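Putative OMPA family lipoprotein (PDB 4B5C) probably anchors the Tol-Pal system at the outer membrane, helping to maintain membrane integrity and draw the membrane inward during cell division. Local coordinates at residues Leu67-Thr72 with Asp133-Gln138. Residues are numbered along the deposited sequence; the frame is centred on the assembly and turned at random.
Sequences LIQGNT and DLVYQQ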
loop_
_atom_site.group_PDB
_atom_site.type_symbol
_atom_site.label_atom_id
_atom_site.label_comp_id
_atom_site.label_asym_id
_atom_site.label_seq_id
_atom_site.Cartn_x
_atom_site.Cartn_y
_atom_site.Cartn_z
ATOM N N LEU A 67 6.714 0.099 5.992
ATOM C CA LEU A 67 5.369 -0.101 6.512
ATOM C C LEU A 67 4.383 -0.042 5.353
ATOM O O LEU A 67 4.386 0.904 4.568
ATOM C CB LEU A 67 5.006 0.955 7.559
ATOM C CG LEU A 67 5.662 0.858 8.938
ATOM C CD1 LEU A 67 5.082 1.913 9.870
ATOM C CD2 LEU A 67 5.479 -0.530 9.530
ATOM N N ILE A 68 3.553 -1.068 5.232
ATOM C CA ILE A 68 2.506 -1.063 4.227
ATOM C C ILE A 68 1.228 -0.580 4.892
ATOM O O ILE A 68 0.563 -1.333 5.604
ATOM C CB ILE A 68 2.298 -2.456 3.607
ATOM C CG1 ILE A 68 3.634 -3.019 3.113
ATOM C CG2 ILE A 68 1.284 -2.391 2.472
ATOM C CD1 ILE A 68 3.536 -4.413 2.518
ATOM N N GLN A 69 0.899 0.688 4.667
ATOM C CA GLN A 69 -0.224 1.323 5.344
ATOM C C GLN A 69 -1.492 1.298 4.503
ATOM O O GLN A 69 -1.561 1.928 3.444
ATOM C CB GLN A 69 0.137 2.759 5.722
ATOM C CG GLN A 69 1.422 2.864 6.529
ATOM C CD GLN A 69 1.814 4.297 6.818
ATOM O OE1 GLN A 69 1.125 5.238 6.420
ATOM N NE2 GLN A 69 2.932 4.473 7.514
ATOM N N GLY A 70 -2.493 0.568 4.985
ATOM C CA GLY A 70 -3.768 0.468 4.299
ATOM C C GLY A 70 -4.729 1.568 4.705
ATOM O O GLY A 70 -4.823 1.925 5.880
ATOM N N ASN A 71 -5.444 2.111 3.726
ATOM C CA ASN A 71 -6.411 3.171 3.987
ATOM C C ASN A 71 -7.748 2.886 3.315
ATOM O O ASN A 71 -7.824 2.055 2.411
ATOM C CB ASN A 71 -5.865 4.523 3.518
ATOM C CG ASN A 71 -4.566 4.895 4.203
ATOM O OD1 ASN A 71 -4.563 5.626 5.192
ATOM N ND2 ASN A 71 -3.453 4.387 3.683
ATOM N N THR A 72 -8.796 3.580 3.754
ATOM C CA THR A 72 -10.130 3.401 3.184
ATOM C C THR A 72 -10.856 4.741 3.062
ATOM O O THR A 72 -10.413 5.745 3.624
ATOM C CB THR A 72 -10.985 2.459 4.045
ATOM O OG1 THR A 72 -11.390 3.133 5.243
ATOM C CG2 THR A 72 -10.202 1.206 4.416
ATOM N N ASP A 133 -0.109 2.289 1.081
ATOM C CA ASP A 133 1.153 2.975 0.820
ATOM C C ASP A 133 2.375 2.157 1.224
ATOM O O ASP A 133 2.415 1.581 2.310
ATOM C CB ASP A 133 1.194 4.329 1.539
ATOM C CG ASP A 133 0.106 5.278 1.069
ATOM O OD1 ASP A 133 -0.193 5.301 -0.146
ATOM O OD2 ASP A 133 -0.451 6.003 1.922
ATOM N N LEU A 134 3.371 2.117 0.342
ATOM C CA LEU A 134 4.680 1.568 0.682
ATOM C C LEU A 134 5.534 2.666 1.302
ATOM O O LEU A 134 6.109 3.491 0.595
ATOM C CB LEU A 134 5.376 0.996 -0.555
ATOM C CG LEU A 134 4.904 -0.379 -1.038
ATOM C CD1 LEU A 134 3.416 -0.366 -1.355
ATOM C CD2 LEU A 134 5.710 -0.836 -2.246
ATOM N N VAL A 135 5.607 2.675 2.628
ATOM C CA VAL A 135 6.330 3.716 3.345
ATOM C C VAL A 135 7.673 3.213 3.868
ATOM O O VAL A 135 7.729 2.482 4.856
ATOM C CB VAL A 135 5.506 4.252 4.526
ATOM C CG1 VAL A 135 6.244 5.387 5.212
ATOM C CG2 VAL A 135 4.135 4.709 4.049
ATOM N N TYR A 136 8.750 3.617 3.201
ATOM C CA TYR A 136 10.094 3.191 3.581
ATOM C C TYR A 136 10.569 3.840 4.878
ATOM O O TYR A 136 10.445 5.048 5.063
ATOM C CB TYR A 136 11.084 3.466 2.449
ATOM C CG TYR A 136 10.962 2.492 1.301
ATOM C CD1 TYR A 136 10.046 2.702 0.276
ATOM C CD2 TYR A 136 11.755 1.355 1.248
ATOM C CE1 TYR A 136 9.932 1.806 -0.772
ATOM C CE2 TYR A 136 11.647 0.455 0.207
ATOM C CZ TYR A 136 10.737 0.684 -0.800
ATOM O OH TYR A 136 10.636 -0.216 -1.835
ATOM N N GLN A 137 11.111 3.020 5.773
ATOM C CA GLN A 137 11.571 3.497 7.072
ATOM C C GLN A 137 13.037 3.908 7.025
ATOM O O GLN A 137 13.810 3.412 6.205
ATOM C CB GLN A 137 11.364 2.421 8.140
ATOM C CG GLN A 137 9.948 1.877 8.205
ATOM C CD GLN A 137 8.914 2.964 8.427
ATOM O OE1 GLN A 137 8.985 3.718 9.397
ATOM N NE2 GLN A 137 7.946 3.052 7.521
ATOM N N GLN A 138 13.411 4.812 7.923
ATOM C CA GLN A 138 14.759 5.361 7.951
ATOM C C GLN A 138 15.796 4.319 8.360
ATOM O O GLN A 138 16.883 4.256 7.782
ATOM C CB GLN A 138 14.816 6.563 8.892
ATOM C CG GLN A 138 16.124 7.324 8.843
ATOM C CD GLN A 138 15.955 8.776 9.235
ATOM O OE1 GLN A 138 14.902 9.375 9.008
ATOM N NE2 GLN A 138 16.991 9.353 9.834
#
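Leu67 and Val135 exchange two backbone hydrogen bonds, Leu67 N to Val135 O at 2.8 Å and Val135 N to Leu67 O at 2.9 Å, and Gln69 and Asp133 repeat the exchange two residues on. Between these antiparallel hydrogen-bonded pairs sits the non-hydrogen-bonded pair Ile68–Leu134, where Ile68 CA brings its hydrogen to Asp133 O (CA to O 3.3 Å). This backbone pairing is the tight part of the contact; beneath it Ile68 and Leu134 are buried against helices rather than each other, Ile68 on Val92 and Arg93 of helix 78-98 and Leu134 on His54 of helix 48-60. The other face, carrying Leu67, Gln69, Asp133 and Val135, is partly open to solvent. There the Gln69 chain runs extended beyond CG and lays its amide across the Val135 side chain, chiefly the CG2 methyl, with CD 3.6 Å from CG2; that methyl lies beside the backbone N, anti to the carbonyl carbon. Gln137 instead bends at chi2 (-56°), which turns its amide back to the strand end. Its NE2 gives a hydrogen bond to Val135 O at 2.7 Å; two donors, Leu67 N and Gln137 NE2, reach this oxygen from opposite faces of its plane, the second by a bent bond (138°) from above the plane. The same NE2 rests 3.5 Å from Leu67 CG. At the far end Asn71 ND2 stays 3.8 Å from Asp133 OD2, and the carboxylate turns to Arg131 and Ser33 through OD1. Strands 66-71 and 131-136 are the neighbouring inner strands of the four-stranded mixed sheet, backed on one face by helices, in the alpha/beta fold of OmpA-like C-terminal domains.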